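Putative oxidoreductase yhhX (Escherichia coli K-12, PDB 3F4L) probably acts as a nucleotide-dependent oxidoreductase of the Gfo/Idh/MocA family, perhaps an NADP+-linked scyllo-inositol dehydrogenase. Local coordinates at residues S55-V60 / F79-R84; G243-Y248 / E289-E294; E278-N281 / V285-R288. All blocks are in the same frame, centred on the assembly; numbering follows the deposited sequence.

Interaction 1: residues S55-V60 / F79-R84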
loop_
_atom_site.group_PDB
_atom_site.type_symbol
_atom_site.label_atom_id
_atom_site.label_comp_id
_atom_site.label_asym_id
_atom_site.label_seq_id
_atom_site.Cartn_x
_atom_site.Cartn_y
_atom_site.Cartn_z
ATOM N N SER A 55 -36.636 -27.517 -15.420
ATOM C CA SER A 55 -36.262 -26.536 -16.424
ATOM C C SER A 55 -37.447 -25.610 -16.674
ATOM O O SER A 55 -37.439 -24.803 -17.603
ATOM C CB SER A 55 -35.845 -27.228 -17.720
ATOM O OG SER A 55 -34.587 -27.859 -17.552
ATOM N N ASP A 56 -38.467 -25.744 -15.829
ATOM C CA ASP A 56 -39.664 -24.915 -15.900
ATOM C C ASP A 56 -39.612 -23.990 -14.685
ATOM O O ASP A 56 -39.899 -24.403 -13.560
ATOM C CB ASP A 56 -40.920 -25.798 -15.859
ATOM C CG ASP A 56 -42.209 -24.995 -15.770
ATOM O OD1 ASP A 56 -42.171 -23.751 -15.921
ATOM O OD2 ASP A 56 -43.272 -25.621 -15.552
ATOM N N LEU A 57 -39.235 -22.737 -14.921
ATOM C CA LEU A 57 -39.112 -21.772 -13.841
ATOM C C LEU A 57 -40.433 -21.517 -13.129
ATOM O O LEU A 57 -40.458 -21.315 -11.919
ATOM C CB LEU A 57 -38.528 -20.465 -14.383
ATOM C CG LEU A 57 -38.221 -19.334 -13.393
ATOM C CD1 LEU A 57 -37.572 -19.874 -12.128
ATOM C CD2 LEU A 57 -37.315 -18.330 -14.071
ATOM N N ASP A 58 -41.536 -21.543 -13.870
ATOM C CA ASP A 58 -42.835 -21.304 -13.255
ATOM C C ASP A 58 -43.159 -22.319 -12.164
ATOM O O ASP A 58 -43.789 -21.975 -11.162
ATOM C CB ASP A 58 -43.934 -21.284 -14.319
ATOM C CG ASP A 58 -43.901 -20.018 -15.153
ATOM O OD1 ASP A 58 -43.822 -18.923 -14.558
ATOM O OD2 ASP A 58 -43.957 -20.110 -16.395
ATOM N N GLU A 59 -42.723 -23.563 -12.356
ATOM C CA GLU A 59 -42.947 -24.621 -11.372
ATOM C C GLU A 59 -42.299 -24.279 -10.032
ATOM O O GLU A 59 -42.631 -24.864 -8.998
ATOM C CB GLU A 59 -42.379 -25.946 -11.879
ATOM C CG GLU A 59 -43.340 -26.752 -12.732
ATOM C CD GLU A 59 -42.670 -27.949 -13.373
ATOM O OE1 GLU A 59 -41.841 -28.593 -12.691
ATOM O OE2 GLU A 59 -42.974 -28.246 -14.552
ATOM N N VAL A 60 -41.362 -23.340 -10.059
ATOM C CA VAL A 60 -40.680 -22.922 -8.841
ATOM C C VAL A 60 -41.327 -21.656 -8.281
ATOM O O VAL A 60 -41.719 -21.610 -7.115
ATOM C CB VAL A 60 -39.180 -22.635 -9.099
ATOM C CG1 VAL A 60 -38.516 -22.215 -7.808
ATOM C CG2 VAL A 60 -38.494 -23.873 -9.674
ATOM N N PHE A 79 -30.585 -9.557 -12.889
ATOM C CA PHE A 79 -31.660 -8.590 -12.709
ATOM C C PHE A 79 -33.011 -9.180 -13.098
ATOM O O PHE A 79 -33.988 -9.077 -12.348
ATOM C CB PHE A 79 -31.426 -7.335 -13.548
ATOM C CG PHE A 79 -32.573 -6.370 -13.501
ATOM C CD1 PHE A 79 -32.809 -5.613 -12.360
ATOM C CD2 PHE A 79 -33.457 -6.264 -14.575
ATOM C CE1 PHE A 79 -33.910 -4.767 -12.285
ATOM C CE2 PHE A 79 -34.562 -5.419 -14.508
ATOM C CZ PHE A 79 -34.788 -4.670 -13.362
ATOM N N GLU A 80 -33.050 -9.792 -14.277
ATOM C CA GLU A 80 -34.272 -10.386 -14.803
ATOM C C GLU A 80 -34.867 -11.451 -13.887
ATOM O O GLU A 80 -36.059 -11.414 -13.586
ATOM C CB GLU A 80 -34.010 -10.976 -16.193
ATOM C CG GLU A 80 -35.262 -11.430 -16.926
ATOM C CD GLU A 80 -36.268 -10.306 -17.135
ATOM O OE1 GLU A 80 -37.356 -10.575 -17.697
ATOM O OE2 GLU A 80 -35.974 -9.156 -16.738
ATOM N N TYR A 81 -34.050 -12.402 -13.445
ATOM C CA TYR A 81 -34.546 -13.443 -12.552
ATOM C C TYR A 81 -34.958 -12.880 -11.186
ATOM O O TYR A 81 -35.970 -13.294 -10.616
ATOM C CB TYR A 81 -33.496 -14.541 -12.353
ATOM C CG TYR A 81 -33.394 -15.516 -13.502
ATOM C CD1 TYR A 81 -34.524 -16.183 -13.976
ATOM C CD2 TYR A 81 -32.169 -15.775 -14.118
ATOM C CE1 TYR A 81 -34.436 -17.085 -15.033
ATOM C CE2 TYR A 81 -32.070 -16.679 -15.177
ATOM C CZ TYR A 81 -33.207 -17.328 -15.625
ATOM O OH TYR A 81 -33.121 -18.231 -16.663
ATOM N N ALA A 82 -34.166 -11.955 -10.649
ATOM C CA ALA A 82 -34.477 -11.361 -9.349
ATOM C C ALA A 82 -35.820 -10.639 -9.396
ATOM O O ALA A 82 -36.646 -10.792 -8.501
ATOM C CB ALA A 82 -33.376 -10.385 -8.941
ATOM N N LYS A 83 -36.028 -9.844 -10.441
ATOM C CA LYS A 83 -37.276 -9.101 -10.607
ATOM C C LYS A 83 -38.464 -10.052 -10.750
ATOM O O LYS A 83 -39.545 -9.800 -10.216
ATOM C CB LYS A 83 -37.198 -8.193 -11.838
ATOM C CG LYS A 83 -38.427 -7.301 -12.036
ATOM C CD LYS A 83 -38.222 -6.349 -13.202
ATOM C CE LYS A 83 -39.429 -5.453 -13.407
ATOM N NZ LYS A 83 -39.149 -4.458 -14.481
ATOM N N ARG A 84 -38.269 -11.144 -11.481
ATOM C CA ARG A 84 -39.345 -12.107 -11.666
ATOM C C ARG A 84 -39.679 -12.790 -10.348
ATOM O O ARG A 84 -40.853 -12.988 -10.030
ATOM C CB ARG A 84 -38.962 -13.138 -12.728
ATOM C CG ARG A 84 -39.021 -12.594 -14.145
ATOM C CD ARG A 84 -38.733 -13.678 -15.162
ATOM N NE ARG A 84 -39.689 -14.782 -15.084
ATOM C CZ ARG A 84 -39.647 -15.848 -15.877
ATOM N NH1 ARG A 84 -38.697 -15.948 -16.798
ATOM N NH2 ARG A 84 -40.558 -16.807 -15.763
#
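Two flat groups of helix 78-87, the phenol ring of Tyr81 and the guanidinium of Arg84, receive one methyl group of Leu57, and they receive it differently. The methyl carbon CD2 comes in at the edge of the Tyr81 ring, near its plane, and lies over one face of the Arg84 guanidinium, 3.7 Å above the plane and toward its rim. The setting is the Rossmann-type domain of the Gfo/Idh/MocA family, in which helices lie against a parallel sheet; here the segment leading into the short helix 58-61 meets helix 78-87, and both Leu57 and Tyr81 also rest on Ile8 and Phe35 of the strands behind.

The example illustrates how a single apolar branch can serve two unlike surfaces. Leu57 CD2 approaches Tyr81 CE1 to 3.3 Å, a tight contact for two carbons. With CG placed opposite its backbone N, Leu57 (chi1 -176°) directs its side chain toward helix 78-87, across a gap in which the nearest CA atoms, those of Leu57 and Tyr81, are 9.6 Å apart. Arg84 bends at chi3 (60°), which lays its planar end against the same methyl group.

Before the helix, Asp56 OD1 accepts a weak capping bond from Asp58 N. No hydrogen bond spans the two segments. Asp58 instead adds charge at the guanidinium edge, its carboxylate plane turned 54° from that of Arg84. The attraction is probably modest, because Asp58 OD1 stays 4.1 Å from Arg84 NH2, beyond salt-bridge distance.

Interaction 2: residues G243-Y248 / E289-E294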
loop_
_atom_site.group_PDB
_atom_site.type_symbol
_atom_site.label_atom_id
_atom_site.label_comp_id
_atom_site.label_asym_id
_atom_site.label_seq_id
_atom_site.Cartn_x
_atom_site.Cartn_y
_atom_site.Cartn_z
ATOM N N GLY A 243 -1.751 0.878 18.443
ATOM C CA GLY A 243 -1.142 -0.385 18.054
ATOM C C GLY A 243 -1.458 -0.889 16.659
ATOM O O GLY A 243 -2.044 -0.181 15.845
ATOM N N SER A 244 -1.068 -2.130 16.394
ATOM C CA SER A 244 -1.284 -2.744 15.091
ATOM C C SER A 244 -1.759 -4.193 15.197
ATOM O O SER A 244 -1.576 -4.858 16.219
ATOM C CB SER A 244 0.022 -2.725 14.277
ATOM O OG SER A 244 0.576 -1.423 14.191
ATOM N N PHE A 245 -2.362 -4.660 14.112
ATOM C CA PHE A 245 -2.847 -6.026 13.974
ATOM C C PHE A 245 -2.384 -6.484 12.598
ATOM O O PHE A 245 -2.507 -5.741 11.622
ATOM C CB PHE A 245 -4.378 -6.075 14.029
ATOM C CG PHE A 245 -4.970 -7.372 13.526
ATOM C CD1 PHE A 245 -5.190 -8.440 14.389
ATOM C CD2 PHE A 245 -5.316 -7.513 12.185
ATOM C CE1 PHE A 245 -5.758 -9.639 13.921
ATOM C CE2 PHE A 245 -5.881 -8.699 11.704
ATOM C CZ PHE A 245 -6.106 -9.767 12.574
ATOM N N ILE A 246 -1.861 -7.701 12.526
ATOM C CA ILE A 246 -1.388 -8.278 11.281
ATOM C C ILE A 246 -1.907 -9.712 11.185
ATOM O O ILE A 246 -1.911 -10.456 12.171
ATOM C CB ILE A 246 0.159 -8.299 11.222
ATOM C CG1 ILE A 246 0.716 -6.885 11.411
ATOM C CG2 ILE A 246 0.619 -8.818 9.876
ATOM C CD1 ILE A 246 0.314 -5.915 10.319
ATOM N N LYS A 247 -2.354 -10.094 9.999
ATOM C CA LYS A 247 -2.883 -11.435 9.793
ATOM C C LYS A 247 -2.440 -11.983 8.450
ATOM O O LYS A 247 -2.786 -11.432 7.401
ATOM C CB LYS A 247 -4.423 -11.403 9.864
ATOM C CG LYS A 247 -5.158 -12.712 9.529
ATOM C CD LYS A 247 -4.911 -13.787 10.570
ATOM C CE LYS A 247 -5.812 -15.007 10.363
ATOM N NZ LYS A 247 -5.637 -15.684 9.041
ATOM N N TYR A 248 -1.639 -13.044 8.483
ATOM C CA TYR A 248 -1.227 -13.698 7.251
ATOM C C TYR A 248 -2.188 -14.865 7.080
ATOM O O TYR A 248 -2.628 -15.454 8.066
ATOM C CB TYR A 248 0.193 -14.258 7.343
ATOM C CG TYR A 248 1.279 -13.227 7.229
ATOM C CD1 TYR A 248 1.637 -12.444 8.321
ATOM C CD2 TYR A 248 1.952 -13.030 6.024
ATOM C CE1 TYR A 248 2.639 -11.489 8.218
ATOM C CE2 TYR A 248 2.956 -12.076 5.910
ATOM C CZ TYR A 248 3.294 -11.310 7.012
ATOM O OH TYR A 248 4.287 -10.361 6.914
ATOM N N GLU A 289 -0.149 -10.001 21.581
ATOM C CA GLU A 289 -1.224 -10.986 21.619
ATOM C C GLU A 289 -1.288 -11.769 20.313
ATOM O O GLU A 289 -1.146 -11.196 19.235
ATOM C CB GLU A 289 -2.580 -10.294 21.788
ATOM C CG GLU A 289 -3.276 -10.489 23.104
ATOM C CD GLU A 289 -4.769 -10.199 22.999
ATOM O OE1 GLU A 289 -5.544 -11.146 22.738
ATOM O OE2 GLU A 289 -5.167 -9.023 23.160
ATOM N N GLU A 290 -1.494 -13.076 20.410
ATOM C CA GLU A 290 -1.649 -13.897 19.219
ATOM C C GLU A 290 -3.080 -14.377 19.304
ATOM O O GLU A 290 -3.453 -15.056 20.258
ATOM C CB GLU A 290 -0.678 -15.083 19.200
ATOM C CG GLU A 290 0.738 -14.712 18.765
ATOM C CD GLU A 290 1.517 -15.893 18.205
ATOM O OE1 GLU A 290 1.540 -16.956 18.864
ATOM O OE2 GLU A 290 2.112 -15.755 17.108
HETATM N N MSE A 291 -3.881 -13.986 18.319
HETATM C CA MSE A 291 -5.299 -14.335 18.267
HETATM C C MSE A 291 -5.560 -15.548 17.387
HETATM O O MSE A 291 -5.071 -15.626 16.255
HETATM C CB MSE A 291 -6.114 -13.168 17.698
HETATM C CG MSE A 291 -6.096 -11.894 18.508
HETATM SE SE MSE A 291 -6.626 -10.374 17.410
HETATM C CE MSE A 291 -8.532 -10.713 17.287
ATOM N N LYS A 292 -6.337 -16.490 17.902
ATOM C CA LYS A 292 -6.682 -17.667 17.119
ATOM C C LYS A 292 -7.771 -17.195 16.153
ATOM O O LYS A 292 -8.703 -16.505 16.556
ATOM C CB LYS A 292 -7.204 -18.777 18.036
ATOM C CG LYS A 292 -7.400 -20.112 17.340
ATOM C CD LYS A 292 -7.366 -21.270 18.337
ATOM C CE LYS A 292 -8.436 -21.124 19.411
ATOM N NZ LYS A 292 -9.804 -21.140 18.824
ATOM N N PRO A 293 -7.656 -17.547 14.865
ATOM C CA PRO A 293 -8.647 -17.138 13.866
ATOM C C PRO A 293 -10.074 -17.426 14.300
ATOM O O PRO A 293 -10.374 -18.520 14.767
ATOM C CB PRO A 293 -8.267 -17.962 12.644
ATOM C CG PRO A 293 -6.804 -18.146 12.800
ATOM C CD PRO A 293 -6.666 -18.459 14.264
ATOM N N GLU A 294 -10.947 -16.436 14.155
ATOM C CA GLU A 294 -12.350 -16.623 14.487
ATOM C C GLU A 294 -12.824 -17.622 13.442
ATOM O O GLU A 294 -12.315 -17.623 12.325
ATOM C CB GLU A 294 -13.111 -15.303 14.350
ATOM C CG GLU A 294 -12.705 -14.247 15.364
ATOM C CD GLU A 294 -13.046 -14.646 16.791
ATOM O OE1 GLU A 294 -14.246 -14.838 17.095
ATOM O OE2 GLU A 294 -12.113 -14.769 17.611
#
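Phe245 and the selenomethionine at Met291 form a Met-aromatic contact between two strands of the mixed sheet in the C-terminal alpha/beta domain. The strands, 243-247 and 286-291, are not neighbours: strand 275-280 runs between them, and the nearest CA atoms of Phe245 and Glu289 stand 9.3 Å apart. The side chains of Phe245 and Met291 reach past that middle strand to meet on one side of the sheet.

The chalcogen-ring contact is made at the edge. Met291 SE sits 4.8 Å from the centroid of the Phe245 ring, in a direction 75° off the ring normal, and its closest ring atom is Phe245 CE1 at 3.7 Å. Met291 is bent at its last torsion, with the selenium facing the ring. Helix 129-140 lies on the same pair, with Ala134 and Ala137 against Phe245 and Lys136 against Met291, so the contact is buried between sheet and helix.

Two residues further along each segment, apolar packing resumes. The aliphatic part of Lys247 crosses the Pro293 ring at about a right angle, Lys247 CE being 4.1 Å from Pro293 CG.

No hydrogen bond joins the two segments; the buried end of Lys247 has its own partners. With bends at chi2 (68°) and chi4 (60°), Lys247 brings its ammonium to the carbonyl of Gly249 and to Ser273 OG, and is bonded to both. A third bond goes to the next residue in the chain: Lys247 NZ lies 3.2 Å from Tyr248 O, reaching that oxygen from above the carbonyl plane.

Interaction 3: residues E278-N281 / V285-R288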
loop_
_atom_site.group_PDB
_atom_site.type_symbol
_atom_site.label_atom_id
_atom_site.label_comp_id
_atom_site.label_asym_id
_atom_site.label_seq_id
_atom_site.Cartn_x
_atom_site.Cartn_y
_atom_site.Cartn_z
ATOM N N GLU A 278 -0.133 -6.045 18.578
ATOM C CA GLU A 278 0.887 -5.408 19.398
ATOM C C GLU A 278 0.356 -4.018 19.656
ATOM O O GLU A 278 0.204 -3.222 18.728
ATOM C CB GLU A 278 2.240 -5.327 18.680
ATOM C CG GLU A 278 3.356 -4.878 19.617
ATOM C CD GLU A 278 4.745 -4.947 19.002
ATOM O OE1 GLU A 278 5.101 -5.995 18.424
ATOM O OE2 GLU A 278 5.490 -3.949 19.113
ATOM N N TYR A 279 0.054 -3.733 20.917
ATOM C CA TYR A 279 -0.489 -2.435 21.277
ATOM C C TYR A 279 0.032 -1.943 22.621
ATOM O O TYR A 279 0.630 -2.703 23.400
ATOM C CB TYR A 279 -2.017 -2.503 21.321
ATOM C CG TYR A 279 -2.551 -3.469 22.362
ATOM C CD1 TYR A 279 -2.602 -4.837 22.111
ATOM C CD2 TYR A 279 -2.999 -3.008 23.603
ATOM C CE1 TYR A 279 -3.083 -5.726 23.062
ATOM C CE2 TYR A 279 -3.483 -3.891 24.565
ATOM C CZ TYR A 279 -3.524 -5.248 24.285
ATOM O OH TYR A 279 -4.020 -6.130 25.213
ATOM N N VAL A 280 -0.202 -0.663 22.881
ATOM C CA VAL A 280 0.222 -0.037 24.129
ATOM C C VAL A 280 -1.009 0.026 25.038
ATOM O O VAL A 280 -2.001 0.659 24.683
ATOM C CB VAL A 280 0.744 1.395 23.862
ATOM C CG1 VAL A 280 1.260 2.022 25.148
ATOM C CG2 VAL A 280 1.839 1.363 22.794
ATOM N N ASN A 281 -0.959 -0.627 26.201
ATOM C CA ASN A 281 -2.112 -0.606 27.099
ATOM C C ASN A 281 -2.245 0.705 27.868
ATOM O O ASN A 281 -1.393 1.593 27.755
ATOM C CB ASN A 281 -2.097 -1.815 28.065
ATOM C CG ASN A 281 -0.936 -1.798 29.067
ATOM O OD1 ASN A 281 -0.662 -2.816 29.710
ATOM N ND2 ASN A 281 -0.274 -0.655 29.223
ATOM N N VAL A 285 2.431 0.101 28.780
ATOM C CA VAL A 285 3.259 -1.064 28.476
ATOM C C VAL A 285 2.875 -1.666 27.122
ATOM O O VAL A 285 1.700 -1.689 26.759
ATOM C CB VAL A 285 3.092 -2.156 29.565
ATOM C CG1 VAL A 285 3.875 -3.404 29.189
ATOM C CG2 VAL A 285 3.573 -1.623 30.923
ATOM N N THR A 286 3.865 -2.141 26.369
ATOM C CA THR A 286 3.569 -2.752 25.081
ATOM C C THR A 286 3.150 -4.203 25.311
ATOM O O THR A 286 3.861 -4.967 25.967
ATOM C CB THR A 286 4.786 -2.695 24.122
ATOM O OG1 THR A 286 4.939 -1.359 23.619
ATOM C CG2 THR A 286 4.587 -3.640 22.938
ATOM N N VAL A 287 1.981 -4.561 24.788
ATOM C CA VAL A 287 1.450 -5.909 24.930
ATOM C C VAL A 287 1.383 -6.636 23.583
ATOM O O VAL A 287 0.997 -6.066 22.561
ATOM C CB VAL A 287 0.034 -5.880 25.563
ATOM C CG1 VAL A 287 -0.593 -7.254 25.534
ATOM C CG2 VAL A 287 0.121 -5.383 26.983
ATOM N N ARG A 288 1.766 -7.905 23.602
ATOM C CA ARG A 288 1.754 -8.728 22.413
ATOM C C ARG A 288 0.676 -9.803 22.604
ATOM O O ARG A 288 0.597 -10.434 23.662
ATOM C CB ARG A 288 3.130 -9.364 22.243
ATOM C CG ARG A 288 3.519 -9.682 20.824
ATOM C CD ARG A 288 4.793 -8.938 20.436
ATOM N NE ARG A 288 5.294 -9.377 19.137
ATOM C CZ ARG A 288 4.598 -9.318 18.003
ATOM N NH1 ARG A 288 3.364 -8.834 18.003
ATOM N NH2 ARG A 288 5.134 -9.747 16.869
#
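Tyr279 and Val287 face each other as the hydrogen-bonded pair of an antiparallel beta hairpin, strand 275-280 followed by strand 286-291, at one margin of the mixed sheet. Their backbones exchange two bonds: Tyr279 N gives to Val287 O at 3.0 Å, and Val287 N returns one to Tyr279 O at 2.7 Å, almost straight at 177°. Asn281 N donates to Val285 O at 2.9 Å, continuing the pairing toward the turn. Between these bonds the CA hydrogens of Glu278, Thr286 and Val280 point at carbonyls opposite, as is common in antiparallel sheets.

Aromatic and apolar contacts occupy the Tyr279 and Val287 face. Tyr279 has CG lodged between its backbone N and carbonyl carbon (chi1 62°), and its ring leans over the neighbouring strand. Val287 CB is therefore set over one ring face, toward the rim, 4.1 Å from the centroid in a CH-pi contact, while its CG1 lies 3.6 Å from Tyr279 OH.

Charge and a methyl contact mark the face of Glu278, Val280, Thr286 and Arg288. Thr286 CG2 packs on Glu278 CG at 3.8 Å. Glu278 OE1 forms a salt bridge with Arg288 NH1 at 3.4 Å, but lies over one guanidinium face, the two planes 70° apart, with no N-H directed at it.

Without that directionality, the Arg288 pairing is essentially electrostatic. Glu278 OE2 meanwhile makes a salt bridge with Lys230 NZ of the second subunit, so one carboxylate has two positive partners, one on each oxygen, which would probably stabilise its charged form and links the hairpin to the second subunit.

How the interactions relate
From the N terminus, interaction 1 comes first: it closes a short loop within the Rossmann-type domain, where strand 66-71 lies between its two segments. The chain then crosses to the C-terminal alpha/beta domain, where interaction 2 opens at 243-248 and closes at 289-294. Nested inside that larger loop, interaction 3 joins 278-281 to 285-288 across a short connection of three residues. Interactions 2 and 3 share strand 286-291 and touch where Ser244 N meets Glu278 O at 2.9 Å; both also border the second subunit. Interaction 1 stands apart on the opposite side of the chain's centre, its centre about 44 Å from that of interaction 2.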